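Local structure of putative hemin storage protein (Bordetella bronchiseptica, 6AU1) at residues L235-P243 against W280-V288; Q251-S259 against A287-T297. The protein cleaves deacetylated poly-beta-1,6-N-acetylglucosamine through its glycoside hydrolase domain, the part present here, and can thereby disrupt bacterial biofilms. All coordinates share one frame; numbering follows the deposited sequence.

Contact 1. Residues L235-P243 against W280-V288; sequences LYAQPVLDP and WMRQLVAAV. With SO4 (sulfate ion), chain E; EDO (1,2-ethanediol), chain G.
On the outer layer of the TIM-type barrel, A237 together with V240 and L241 of the short helix 238-241, which follows strand 230-235, packs on W280, L284 and A287 of helix 277-290. No hydrogen bond crosses the joint and the touching groups are mostly hydrocarbon; it buries 332 Å² in all. L241 covers the most area. Its CG lies anti to the carbonyl carbon (chi1 -68°), which swings both methyls to the opposing helix: CD1 approaches the W280 indole obliquely, near its rim, 3.4 Å from W280 NE1, while CD2 rests on the backbone at L284 CA, 3.7 Å away. The L241 and W280 side chains cross at about a right angle. A237 CB meets the benzo part of the same indole, 3.6 Å from W280 CZ2. Farther along, V240 CG1 touches both L284 CD1 and A287 CB, the latter at 3.6 Å. Beyond the interface, R282 NE donates to a sulfate, probably from the crystallisation liquor, at O3 (2.8 Å). L284 and V288 also touch L265 of strand 262-266, so the joint closes over a barrel strand, as expected of the helical layer of a (beta/alpha)8 glycoside hydrolase.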
ATOM      1  N   LEU A 235       2.813  -4.052  -3.854  1.00 15.26           N
ATOM      2  CA  LEU A 235       3.649  -4.209  -5.042  1.00 13.85           C
ATOM      3  C   LEU A 235       2.749  -4.301  -6.267  1.00 15.98           C
ATOM      4  O   LEU A 235       1.791  -5.087  -6.285  1.00 14.69           O
ATOM      5  CB  LEU A 235       4.518  -5.473  -4.923  1.00 13.78           C
ATOM      6  CG  LEU A 235       5.350  -5.898  -6.137  1.00 11.92           C
ATOM      7  CD1 LEU A 235       6.367  -4.814  -6.515  1.00 15.41           C
ATOM      8  CD2 LEU A 235       6.054  -7.209  -5.837  1.00 14.86           C
ATOM      9  N   TYR A 236       3.054  -3.499  -7.278  1.00 14.06           N
ATOM     10  CA  TYR A 236       2.342  -3.576  -8.552  1.00 15.12           C
ATOM     11  C   TYR A 236       2.706  -4.848  -9.326  1.00 16.59           C
ATOM     12  O   TYR A 236       3.813  -5.365  -9.200  1.00 15.86           O
ATOM     13  CB  TYR A 236       2.661  -2.353  -9.403  1.00 12.92           C
ATOM     14  CG  TYR A 236       1.859  -1.126  -9.047  1.00 14.60           C
ATOM     15  CD1 TYR A 236       0.561  -0.962  -9.527  1.00 16.64           C
ATOM     16  CD2 TYR A 236       2.394  -0.127  -8.240  1.00 14.79           C
ATOM     17  CE1 TYR A 236      -0.184   0.165  -9.207  1.00 19.49           C
ATOM     18  CE2 TYR A 236       1.653   1.009  -7.920  1.00 13.93           C
ATOM     19  CZ  TYR A 236       0.370   1.143  -8.405  1.00 19.06           C
ATOM     20  OH  TYR A 236      -0.369   2.265  -8.094  1.00 20.52           O
ATOM     21  N   ALA A 237       1.782  -5.325 -10.156  1.00 16.62           N
ATOM     22  CA  ALA A 237       1.999  -6.565 -10.899  1.00 16.36           C
ATOM     23  C   ALA A 237       2.990  -6.417 -12.052  1.00 16.10           C
ATOM     24  O   ALA A 237       3.671  -7.380 -12.395  1.00 17.50           O
ATOM     25  CB  ALA A 237       0.681  -7.094 -11.428  1.00 17.62           C
ATOM     26  N   GLN A 238       3.065  -5.243 -12.680  1.00 15.65           N
ATOM     27  CA  GLN A 238       3.919  -5.145 -13.872  1.00 15.49           C
ATOM     28  C   GLN A 238       5.409  -5.453 -13.570  1.00 20.81           C
ATOM     29  O   GLN A 238       6.041  -6.197 -14.327  1.00 19.88           O
ATOM     30  CB  GLN A 238       3.759  -3.763 -14.544  1.00 17.85           C
ATOM     31  CG  GLN A 238       4.306  -3.691 -15.953  1.00 25.22           C
ATOM     32  CD  GLN A 238       3.997  -2.371 -16.663  1.00 35.61           C
ATOM     33  OE1 GLN A 238       3.139  -1.594 -16.232  1.00 32.31           O
ATOM     34  NE2 GLN A 238       4.701  -2.119 -17.767  1.00 39.46           N
ATOM     35  N   PRO A 239       5.972  -4.918 -12.465  1.00 20.71           N
ATOM     36  CA  PRO A 239       7.361  -5.303 -12.155  1.00 19.89           C
ATOM     37  C   PRO A 239       7.579  -6.805 -11.906  1.00 20.75           C
ATOM     38  O   PRO A 239       8.709  -7.275 -11.995  1.00 21.44           O
ATOM     39  CB  PRO A 239       7.670  -4.509 -10.877  1.00 22.39           C
ATOM     40  CG  PRO A 239       6.755  -3.340 -10.924  1.00 23.44           C
ATOM     41  CD  PRO A 239       5.493  -3.831 -11.578  1.00 17.19           C
ATOM     42  N   VAL A 240       6.517  -7.541 -11.591  1.00 18.60           N
ATOM     43  CA  VAL A 240       6.614  -8.987 -11.420  1.00 16.22           C
ATOM     44  C   VAL A 240       6.514  -9.701 -12.773  1.00 18.92           C
ATOM     45  O   VAL A 240       7.332 -10.564 -13.101  1.00 21.61           O
ATOM     46  CB  VAL A 240       5.515  -9.493 -10.476  1.00 17.08           C
ATOM     47  CG1 VAL A 240       5.617 -11.018 -10.283  1.00 20.24           C
ATOM     48  CG2 VAL A 240       5.591  -8.750  -9.145  1.00 20.00           C
ATOM     49  N   LEU A 241       5.522  -9.319 -13.571  1.00 19.88           N
ATOM     50  CA  LEU A 241       5.300  -9.966 -14.866  1.00 21.54           C
ATOM     51  C   LEU A 241       6.375  -9.573 -15.869  1.00 23.48           C
ATOM     52  O   LEU A 241       6.759 -10.369 -16.727  1.00 26.56           O
ATOM     53  CB  LEU A 241       3.919  -9.610 -15.416  1.00 22.23           C
ATOM     54  CG  LEU A 241       2.744 -10.193 -14.617  1.00 24.68           C
ATOM     55  CD1 LEU A 241       1.419  -9.584 -15.062  1.00 25.81           C
ATOM     56  CD2 LEU A 241       2.721 -11.702 -14.756  1.00 26.38           C
ATOM     57  N   ASP A 242       6.856  -8.341 -15.752  1.00 23.51           N
ATOM     58  CA  ASP A 242       7.847  -7.810 -16.684  1.00 24.61           C
ATOM     59  C   ASP A 242       8.892  -7.001 -15.933  1.00 23.21           C
ATOM     60  O   ASP A 242       8.778  -5.780 -15.819  1.00 22.97           O
ATOM     61  CB  ASP A 242       7.173  -6.948 -17.748  1.00 25.29           C
ATOM     62  CG  ASP A 242       8.153  -6.422 -18.773  1.00 38.45           C
ATOM     63  OD1 ASP A 242       9.248  -7.015 -18.916  1.00 37.17           O
ATOM     64  OD2 ASP A 242       7.827  -5.415 -19.432  1.00 41.78           O
ATOM     65  N   PRO A 243       9.920  -7.686 -15.417  1.00 23.76           N
ATOM     66  CA  PRO A 243      10.850  -7.032 -14.492  1.00 25.63           C
ATOM     67  C   PRO A 243      11.634  -5.858 -15.076  1.00 25.27           C
ATOM     68  O   PRO A 243      12.161  -5.082 -14.292  1.00 24.13           O
ATOM     69  CB  PRO A 243      11.787  -8.172 -14.095  1.00 29.12           C
ATOM     70  CG  PRO A 243      10.913  -9.381 -14.170  1.00 30.96           C
ATOM     71  CD  PRO A 243      10.084  -9.149 -15.408  1.00 30.11           C
ATOM     72  N   TRP A 280      -3.584 -14.680 -16.942  1.00 25.98           N
ATOM     73  CA  TRP A 280      -2.850 -13.603 -16.288  1.00 23.99           C
ATOM     74  C   TRP A 280      -2.472 -13.984 -14.861  1.00 23.51           C
ATOM     75  O   TRP A 280      -1.324 -13.833 -14.444  1.00 23.53           O
ATOM     76  CB  TRP A 280      -3.695 -12.328 -16.291  1.00 25.02           C
ATOM     77  CG  TRP A 280      -2.982 -11.070 -15.860  1.00 26.25           C
ATOM     78  CD1 TRP A 280      -2.347 -10.169 -16.663  1.00 30.37           C
ATOM     79  CD2 TRP A 280      -2.878 -10.561 -14.524  1.00 23.67           C
ATOM     80  NE1 TRP A 280      -1.843  -9.133 -15.907  1.00 27.64           N
ATOM     81  CE2 TRP A 280      -2.153  -9.355 -14.592  1.00 23.34           C
ATOM     82  CE3 TRP A 280      -3.326 -11.012 -13.278  1.00 24.22           C
ATOM     83  CZ2 TRP A 280      -1.863  -8.594 -13.462  1.00 25.03           C
ATOM     84  CZ3 TRP A 280      -3.037 -10.262 -12.158  1.00 25.00           C
ATOM     85  CH2 TRP A 280      -2.318  -9.062 -12.256  1.00 21.88           C
ATOM     86  N   MET A 281      -3.447 -14.486 -14.114  1.00 23.64           N
ATOM     87  CA  MET A 281      -3.200 -14.882 -12.735  1.00 21.22           C
ATOM     88  C   MET A 281      -2.244 -16.077 -12.672  1.00 21.70           C
ATOM     89  O   MET A 281      -1.386 -16.158 -11.787  1.00 21.95           O
ATOM     90  CB  MET A 281      -4.517 -15.215 -12.032  1.00 22.35           C
ATOM     91  CG  MET A 281      -4.372 -15.368 -10.526  1.00 20.49           C
ATOM     92  SD  MET A 281      -4.155 -13.757  -9.731  1.00 22.60           S
ATOM     93  CE  MET A 281      -5.752 -13.005 -10.043  1.00 24.19           C
ATOM     94  N   ARG A 282      -2.395 -17.007 -13.609  1.00 24.05           N
ATOM     95  CA  ARG A 282      -1.489 -18.145 -13.703  1.00 28.69           C
ATOM     96  C   ARG A 282      -0.043 -17.672 -13.913  1.00 31.05           C
ATOM     97  O   ARG A 282       0.877 -18.130 -13.232  1.00 26.02           O
ATOM     98  CB  ARG A 282      -1.943 -19.076 -14.834  1.00 29.04           C
ATOM     99  CG  ARG A 282      -1.403 -20.477 -14.763  1.00 38.76           C
ATOM    100  CD  ARG A 282      -2.304 -21.456 -15.531  1.00 41.10           C
ATOM    101  NE  ARG A 282      -2.609 -21.019 -16.896  1.00 43.47           N
ATOM    102  CZ  ARG A 282      -3.823 -20.682 -17.328  1.00 42.92           C
ATOM    103  NH1 ARG A 282      -4.863 -20.727 -16.504  1.00 47.45           N
ATOM    104  NH2 ARG A 282      -4.002 -20.305 -18.587  1.00 43.85           N
ATOM    105  N   GLN A 283       0.151 -16.730 -14.835  1.00 27.37           N
ATOM    106  CA  GLN A 283       1.483 -16.189 -15.094  1.00 27.80           C
ATOM    107  C   GLN A 283       2.036 -15.411 -13.900  1.00 26.13           C
ATOM    108  O   GLN A 283       3.238 -15.470 -13.625  1.00 25.35           O
ATOM    109  CB  GLN A 283       1.466 -15.293 -16.336  1.00 27.15           C
ATOM    110  CG  GLN A 283       1.288 -16.069 -17.622  1.00 30.88           C
ATOM    111  CD  GLN A 283       1.049 -15.171 -18.820  1.00 40.17           C
ATOM    112  OE1 GLN A 283       0.841 -13.967 -18.675  1.00 44.57           O
ATOM    113  NE2 GLN A 283       1.063 -15.757 -20.011  1.00 43.15           N
ATOM    114  N   LEU A 284       1.172 -14.678 -13.201  1.00 21.35           N
ATOM    115  CA  LEU A 284       1.620 -13.918 -12.034  1.00 20.68           C
ATOM    116  C   LEU A 284       2.127 -14.864 -10.944  1.00 22.86           C
ATOM    117  O   LEU A 284       3.202 -14.653 -10.383  1.00 23.01           O
ATOM    118  CB  LEU A 284       0.497 -13.031 -11.485  1.00 22.42           C
ATOM    119  CG  LEU A 284       0.909 -12.059 -10.366  1.00 19.35           C
ATOM    120  CD1 LEU A 284       1.762 -10.927 -10.916  1.00 20.51           C
ATOM    121  CD2 LEU A 284      -0.323 -11.518  -9.672  1.00 19.00           C
ATOM    122  N   VAL A 285       1.360 -15.912 -10.662  1.00 22.08           N
ATOM    123  CA  VAL A 285       1.762 -16.899  -9.660  1.00 22.07           C
ATOM    124  C   VAL A 285       3.076 -17.584 -10.049  1.00 24.12           C
ATOM    125  O   VAL A 285       3.965 -17.755  -9.213  1.00 24.88           O
ATOM    126  CB  VAL A 285       0.658 -17.963  -9.450  1.00 21.99           C
ATOM    127  CG1 VAL A 285       1.152 -19.074  -8.555  1.00 23.62           C
ATOM    128  CG2 VAL A 285      -0.577 -17.305  -8.845  1.00 25.40           C
ATOM    129  N   ALA A 286       3.201 -17.954 -11.321  1.00 24.69           N
ATOM    130  CA  ALA A 286       4.417 -18.598 -11.812  1.00 27.31           C
ATOM    131  C   ALA A 286       5.626 -17.697 -11.604  1.00 27.39           C
ATOM    132  O   ALA A 286       6.705 -18.164 -11.232  1.00 28.15           O
ATOM    133  CB  ALA A 286       4.278 -18.961 -13.280  1.00 29.81           C
ATOM    134  N   ALA A 287       5.441 -16.402 -11.852  1.00 26.70           N
ATOM    135  CA  ALA A 287       6.524 -15.436 -11.684  1.00 27.83           C
ATOM    136  C   ALA A 287       6.963 -15.356 -10.229  1.00 24.11           C
ATOM    137  O   ALA A 287       8.158 -15.321  -9.935  1.00 25.89           O
ATOM    138  CB  ALA A 287       6.102 -14.054 -12.190  1.00 23.17           C
ATOM    139  N   VAL A 288       5.988 -15.316  -9.322  1.00 20.83           N
ATOM    140  CA  VAL A 288       6.280 -15.265  -7.895  1.00 21.87           C
ATOM    141  C   VAL A 288       6.982 -16.550  -7.448  1.00 25.38           C
ATOM    142  O   VAL A 288       7.966 -16.505  -6.705  1.00 24.68           O
ATOM    143  CB  VAL A 288       4.996 -15.043  -7.072  1.00 23.10           C
ATOM    144  CG1 VAL A 288       5.293 -15.125  -5.587  1.00 20.65           C
ATOM    145  CG2 VAL A 288       4.401 -13.686  -7.418  1.00 21.95           C
TER
HETATM  146  S   SO4 E 703      -0.169 -20.275 -19.662  1.00 81.11           S
HETATM  147  O1  SO4 E 703      -1.513 -20.189 -20.228  1.00 77.57           O
HETATM  148  O2  SO4 E 703       0.502 -21.461 -20.184  1.00 86.48           O
HETATM  149  O3  SO4 E 703      -0.258 -20.377 -18.208  1.00 83.19           O
HETATM  150  O4  SO4 E 703       0.598 -19.084 -20.018  1.00 80.61           O
HETATM  151  C1  EDO G 705      -1.116   5.308  -6.717  1.00 23.96           C
HETATM  152  O1  EDO G 705      -0.903   5.321  -5.293  1.00 23.57           O
HETATM  153  C2  EDO G 705       0.219   5.455  -7.442  1.00 26.14           C
HETATM  154  O2  EDO G 705       0.994   4.261  -7.274  1.00 26.74           O

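Contact 2. Residues Q251-S259 against A287-T297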
ATOM      1  N   GLN A 251       9.926  -0.287  -7.852  1.00 15.46           N
ATOM      2  CA  GLN A 251       9.554  -1.437  -7.023  1.00 15.73           C
ATOM      3  C   GLN A 251      10.114  -2.703  -7.653  1.00 17.29           C
ATOM      4  O   GLN A 251      10.339  -2.737  -8.853  1.00 18.12           O
ATOM      5  CB  GLN A 251       8.038  -1.561  -6.892  1.00 13.37           C
ATOM      6  CG  GLN A 251       7.319  -0.313  -6.393  1.00 13.33           C
ATOM      7  CD  GLN A 251       5.838  -0.557  -6.217  1.00 16.04           C
ATOM      8  OE1 GLN A 251       5.284  -1.492  -6.783  1.00 16.00           O
ATOM      9  NE2 GLN A 251       5.185   0.285  -5.423  1.00 16.12           N
ATOM     10  N   SER A 252      10.302  -3.749  -6.850  1.00 17.18           N
ATOM     11  CA  SER A 252      10.966  -4.976  -7.301  1.00 18.17           C
ATOM     12  C   SER A 252      10.536  -6.147  -6.430  1.00 18.95           C
ATOM     13  O   SER A 252      10.533  -6.022  -5.218  1.00 19.44           O
ATOM     14  CB  SER A 252      12.489  -4.821  -7.234  1.00 19.98           C
ATOM     15  OG  SER A 252      13.135  -6.071  -7.232  1.00 27.56           O
ATOM     16  N   LEU A 253      10.187  -7.282  -7.033  1.00 20.35           N
ATOM     17  CA  LEU A 253       9.756  -8.423  -6.226  1.00 17.95           C
ATOM     18  C   LEU A 253      10.905  -9.014  -5.396  1.00 19.79           C
ATOM     19  O   LEU A 253      10.736  -9.214  -4.194  1.00 20.54           O
ATOM     20  CB  LEU A 253       9.111  -9.503  -7.100  1.00 19.93           C
ATOM     21  CG  LEU A 253       8.705 -10.780  -6.361  1.00 22.67           C
ATOM     22  CD1 LEU A 253       7.758 -10.465  -5.192  1.00 21.18           C
ATOM     23  CD2 LEU A 253       8.063 -11.759  -7.326  1.00 26.79           C
ATOM     24  N   PRO A 254      12.078  -9.279  -6.011  1.00 21.87           N
ATOM     25  CA  PRO A 254      13.164  -9.848  -5.192  1.00 26.12           C
ATOM     26  C   PRO A 254      13.576  -8.967  -4.014  1.00 23.87           C
ATOM     27  O   PRO A 254      13.810  -9.482  -2.914  1.00 22.93           O
ATOM     28  CB  PRO A 254      14.329  -9.967  -6.184  1.00 30.04           C
ATOM     29  CG  PRO A 254      13.700 -10.022  -7.507  1.00 30.30           C
ATOM     30  CD  PRO A 254      12.459  -9.208  -7.436  1.00 22.56           C
ATOM     31  N   GLU A 255      13.674  -7.662  -4.250  1.00 22.84           N
ATOM     32  CA  GLU A 255      14.092  -6.738  -3.205  1.00 21.78           C
ATOM     33  C   GLU A 255      13.015  -6.614  -2.126  1.00 21.52           C
ATOM     34  O   GLU A 255      13.336  -6.492  -0.945  1.00 21.20           O
ATOM     35  CB  GLU A 255      14.413  -5.363  -3.792  1.00 23.04           C
ATOM     36  CG  GLU A 255      15.629  -5.361  -4.722  1.00 28.64           C
ATOM     37  CD  GLU A 255      16.906  -5.772  -4.010  1.00 43.65           C
ATOM     38  OE1 GLU A 255      17.104  -5.353  -2.851  1.00 44.99           O
ATOM     39  OE2 GLU A 255      17.709  -6.520  -4.605  1.00 46.07           O
ATOM     40  N   PHE A 256      11.749  -6.642  -2.531  1.00 18.17           N
ATOM     41  CA  PHE A 256      10.651  -6.586  -1.560  1.00 19.41           C
ATOM     42  C   PHE A 256      10.670  -7.828  -0.689  1.00 21.13           C
ATOM     43  O   PHE A 256      10.484  -7.749   0.533  1.00 21.66           O
ATOM     44  CB  PHE A 256       9.282  -6.472  -2.244  1.00 15.68           C
ATOM     45  CG  PHE A 256       8.863  -5.054  -2.587  1.00 15.41           C
ATOM     46  CD1 PHE A 256       9.796  -4.095  -2.955  1.00 16.40           C
ATOM     47  CD2 PHE A 256       7.523  -4.700  -2.553  1.00 17.78           C
ATOM     48  CE1 PHE A 256       9.388  -2.790  -3.277  1.00 15.88           C
ATOM     49  CE2 PHE A 256       7.114  -3.396  -2.865  1.00 17.05           C
ATOM     50  CZ  PHE A 256       8.054  -2.454  -3.244  1.00 17.28           C
ATOM     51  N   LEU A 257      10.894  -8.980  -1.315  1.00 18.01           N
ATOM     52  CA  LEU A 257      10.878 -10.239  -0.572  1.00 19.09           C
ATOM     53  C   LEU A 257      11.984 -10.273   0.472  1.00 26.46           C
ATOM     54  O   LEU A 257      11.845 -10.929   1.509  1.00 26.85           O
ATOM     55  CB  LEU A 257      11.020 -11.438  -1.521  1.00 23.40           C
ATOM     56  CG  LEU A 257       9.783 -11.809  -2.346  1.00 24.85           C
ATOM     57  CD1 LEU A 257      10.143 -12.813  -3.444  1.00 27.22           C
ATOM     58  CD2 LEU A 257       8.668 -12.353  -1.450  1.00 23.52           C
ATOM     59  N   LYS A 258      13.082  -9.570   0.194  1.00 24.22           N
ATOM     60  CA  LYS A 258      14.215  -9.545   1.105  1.00 27.21           C
ATOM     61  C   LYS A 258      13.976  -8.640   2.308  1.00 22.70           C
ATOM     62  O   LYS A 258      14.613  -8.812   3.351  1.00 27.77           O
ATOM     63  CB  LYS A 258      15.482  -9.095   0.365  1.00 32.79           C
ATOM     64  CG  LYS A 258      16.107 -10.170  -0.507  1.00 40.42           C
ATOM     65  CD  LYS A 258      17.128  -9.586  -1.473  1.00 49.01           C
ATOM     66  CE  LYS A 258      18.170  -8.741  -0.758  1.00 57.75           C
ATOM     67  NZ  LYS A 258      19.173  -8.191  -1.718  1.00 62.62           N
ATOM     68  N   SER A 259      13.059  -7.691   2.169  1.00 23.22           N
ATOM     69  CA  SER A 259      12.950  -6.611   3.149  1.00 26.55           C
ATOM     70  C   SER A 259      11.638  -6.545   3.927  1.00 24.22           C
ATOM     71  O   SER A 259      11.607  -6.007   5.034  1.00 30.18           O
ATOM     72  CB  SER A 259      13.170  -5.273   2.450  1.00 31.55           C
ATOM     73  OG  SER A 259      14.364  -5.293   1.685  1.00 34.91           O
ATOM     74  N   ALA A 287       5.441 -16.402 -11.852  1.00 26.70           N
ATOM     75  CA  ALA A 287       6.524 -15.436 -11.684  1.00 27.83           C
ATOM     76  C   ALA A 287       6.963 -15.356 -10.229  1.00 24.11           C
ATOM     77  O   ALA A 287       8.158 -15.321  -9.935  1.00 25.89           O
ATOM     78  CB  ALA A 287       6.102 -14.054 -12.190  1.00 23.17           C
ATOM     79  N   VAL A 288       5.988 -15.316  -9.322  1.00 20.83           N
ATOM     80  CA  VAL A 288       6.280 -15.265  -7.895  1.00 21.87           C
ATOM     81  C   VAL A 288       6.982 -16.550  -7.448  1.00 25.38           C
ATOM     82  O   VAL A 288       7.966 -16.505  -6.705  1.00 24.68           O
ATOM     83  CB  VAL A 288       4.996 -15.043  -7.072  1.00 23.10           C
ATOM     84  CG1 VAL A 288       5.293 -15.125  -5.587  1.00 20.65           C
ATOM     85  CG2 VAL A 288       4.401 -13.686  -7.418  1.00 21.95           C
ATOM     86  N   ALA A 289       6.483 -17.689  -7.915  1.00 23.64           N
ATOM     87  CA  ALA A 289       7.095 -18.981  -7.598  1.00 26.42           C
ATOM     88  C   ALA A 289       8.551 -19.039  -8.060  1.00 32.14           C
ATOM     89  O   ALA A 289       9.415 -19.587  -7.371  1.00 30.69           O
ATOM     90  CB  ALA A 289       6.299 -20.113  -8.228  1.00 31.17           C
ATOM     91  N   ARG A 290       8.810 -18.461  -9.227  1.00 28.83           N
ATOM     92  CA  ARG A 290      10.141 -18.459  -9.824  1.00 31.69           C
ATOM     93  C   ARG A 290      11.132 -17.731  -8.914  1.00 33.49           C
ATOM     94  O   ARG A 290      12.312 -18.072  -8.871  1.00 37.16           O
ATOM     95  CB  ARG A 290      10.075 -17.818 -11.210  1.00 32.37           C
ATOM     96  CG  ARG A 290      11.305 -17.950 -12.074  1.00 44.50           C
ATOM     97  CD  ARG A 290      10.941 -17.672 -13.532  1.00 54.47           C
ATOM     98  NE  ARG A 290      10.030 -18.682 -14.076  1.00 62.07           N
ATOM     99  CZ  ARG A 290       8.745 -18.481 -14.366  1.00 58.05           C
ATOM    100  NH1 ARG A 290       8.182 -17.290 -14.178  1.00 47.16           N
ATOM    101  NH2 ARG A 290       8.019 -19.480 -14.856  1.00 58.84           N
ATOM    102  N   GLN A 291      10.632 -16.747  -8.171  1.00 31.96           N
ATOM    103  CA  GLN A 291      11.434 -16.013  -7.194  1.00 31.70           C
ATOM    104  C   GLN A 291      11.345 -16.641  -5.800  1.00 33.66           C
ATOM    105  O   GLN A 291      11.814 -16.054  -4.823  1.00 36.78           O
ATOM    106  CB  GLN A 291      10.983 -14.546  -7.122  1.00 34.10           C
ATOM    107  CG  GLN A 291      11.031 -13.814  -8.451  1.00 35.81           C
ATOM    108  CD  GLN A 291      12.427 -13.759  -9.027  1.00 42.48           C
ATOM    109  OE1 GLN A 291      13.388 -13.443  -8.325  1.00 48.86           O
ATOM    110  NE2 GLN A 291      12.551 -14.072 -10.312  1.00 44.98           N
ATOM    111  N   LYS A 292      10.737 -17.825  -5.719  1.00 32.47           N
ATOM    112  CA  LYS A 292      10.526 -18.527  -4.452  1.00 34.83           C
ATOM    113  C   LYS A 292       9.792 -17.645  -3.441  1.00 32.75           C
ATOM    114  O   LYS A 292      10.145 -17.606  -2.262  1.00 31.11           O
ATOM    115  CB  LYS A 292      11.861 -18.997  -3.865  1.00 38.73           C
ATOM    116  CG  LYS A 292      12.737 -19.776  -4.833  1.00 43.10           C
ATOM    117  CD  LYS A 292      12.183 -21.169  -5.103  1.00 51.06           C
ATOM    118  CE  LYS A 292      13.118 -21.960  -6.020  1.00 59.75           C
ATOM    119  NZ  LYS A 292      12.645 -23.352  -6.268  1.00 65.97           N
ATOM    120  N   GLY A 293       8.774 -16.931  -3.905  1.00 25.22           N
ATOM    121  CA  GLY A 293       8.092 -15.978  -3.049  1.00 23.57           C
ATOM    122  C   GLY A 293       6.699 -16.339  -2.564  1.00 24.33           C
ATOM    123  O   GLY A 293       6.044 -15.513  -1.938  1.00 25.20           O
ATOM    124  N   LEU A 294       6.230 -17.554  -2.831  1.00 27.31           N
ATOM    125  CA  LEU A 294       4.841 -17.877  -2.483  1.00 23.29           C
ATOM    126  C   LEU A 294       4.597 -17.851  -0.974  1.00 23.20           C
ATOM    127  O   LEU A 294       3.495 -17.546  -0.531  1.00 26.92           O
ATOM    128  CB  LEU A 294       4.442 -19.238  -3.048  1.00 25.35           C
ATOM    129  CG  LEU A 294       4.401 -19.356  -4.574  1.00 25.13           C
ATOM    130  CD1 LEU A 294       4.006 -20.773  -4.969  1.00 31.25           C
ATOM    131  CD2 LEU A 294       3.433 -18.343  -5.176  1.00 29.39           C
ATOM    132  N   ASP A 295       5.627 -18.147  -0.189  1.00 25.14           N
ATOM    133  CA  ASP A 295       5.449 -18.215   1.258  0.51 26.04           C
ATOM    134  C   ASP A 295       5.179 -16.847   1.886  1.00 27.76           C
ATOM    135  O   ASP A 295       4.498 -16.760   2.912  1.00 25.92           O
ATOM    136  CB  ASP A 295       6.666 -18.864   1.919  0.51 29.30           C
ATOM    137  CG  ASP A 295       6.677 -20.371   1.758  0.51 34.70           C
ATOM    138  OD1 ASP A 295       5.600 -20.948   1.501  0.51 37.28           O
ATOM    139  OD2 ASP A 295       7.760 -20.979   1.893  0.51 39.03           O
ATOM    140  N   ARG A 296       5.672 -15.774   1.278  1.00 21.45           N
ATOM    141  CA  ARG A 296       5.439 -14.462   1.878  1.00 20.99           C
ATOM    142  C   ARG A 296       4.781 -13.455   0.944  1.00 19.23           C
ATOM    143  O   ARG A 296       4.637 -12.287   1.290  1.00 22.51           O
ATOM    144  CB  ARG A 296       6.754 -13.904   2.424  1.00 30.57           C
ATOM    145  CG  ARG A 296       7.284 -14.747   3.581  1.00 37.79           C
ATOM    146  CD  ARG A 296       8.400 -14.070   4.343  1.00 41.36           C
ATOM    147  NE  ARG A 296       9.656 -14.082   3.608  1.00 44.31           N
ATOM    148  CZ  ARG A 296      10.158 -13.031   2.973  1.00 42.47           C
ATOM    149  NH1 ARG A 296       9.509 -11.876   2.986  1.00 34.64           N
ATOM    150  NH2 ARG A 296      11.314 -13.136   2.334  1.00 51.40           N
ATOM    151  N   THR A 297       4.348 -13.909  -0.224  1.00 19.30           N
ATOM    152  CA  THR A 297       3.580 -13.029  -1.105  1.00 18.10           C
ATOM    153  C   THR A 297       2.095 -13.236  -0.876  1.00 20.24           C
ATOM    154  O   THR A 297       1.593 -14.354  -0.955  1.00 21.13           O
ATOM    155  CB  THR A 297       3.920 -13.269  -2.586  1.00 17.14           C
ATOM    156  OG1 THR A 297       5.314 -13.036  -2.777  1.00 21.26           O
ATOM    157  CG2 THR A 297       3.124 -12.321  -3.495  1.00 17.89           C
TER
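A single backbone oxygen, L257 O, is approached by both terminal nitrogens of the R296 guanidinium. R296 NH2 to L257 O measures 2.4 Å with an N-H...acceptor angle of 156°, a value so short that the distance itself is doubtful. R296 NH1 to L257 O is a weak bond, at 2.9 Å and bent to 127°. The oxygen lies at the guanidinium edge, near its plane, and a bend at chi3 (-75°) turns the group back toward helix 253-259. R296 NH1 also has a weak bond to D261 O, just before strand 262-266.

The opposing helix ends in a Schellman motif: K292, with positive phi, is the C-prime residue, G293 N returns to V288 O at 2.9 Å, and K292 N bonds to A289 O. The chain is thereby turned off helix 277-290 toward strand 297-305 of the barrel, and the turn presents its backbone to L257. L257 covers the largest area of the contact: CD1 lies 3.8 Å from G293 CA, and CD2 is 3.7 Å from T297 OG1, the two side chains crossing at about a right angle. That hydroxyl is itself held by G293 O at 2.7 Å, from above the carbonyl plane, while R296 N reaches the same oxygen from the opposite face.

Nearer the start of helix 253-259, L253 CD2 packs on the Q291 CG methylene at 3.8 Å and close to V288 CA. Q291 is folded at chi2, which brings OE1 beside the ring of P254. The helix start is marked by S252 at the N-cap, whose OG accepts a weak bond from E255 N.

In the fold
From the N terminus, the chain leaves strand 230-235, forms the short helix 238-241, then helix 253-259, passes through strand 262-266 and reaches helix 277-290. Contact 1 closes the loop from 235-243 to 280-288, with 36 residues between its ends; contact 2 closes 251-259 to 287-297, with 27 between. Their segments alternate, so the two closures cross rather than nest. They share A287 and V288, lie with centres about 10 Å apart, and meet directly where Y236 N approaches Q251 OE1, probably a hydrogen bond. Together they tie the helices after strand 230-235 to helix 277-290 and to the start of strand 297-305, bridging strand 262-266.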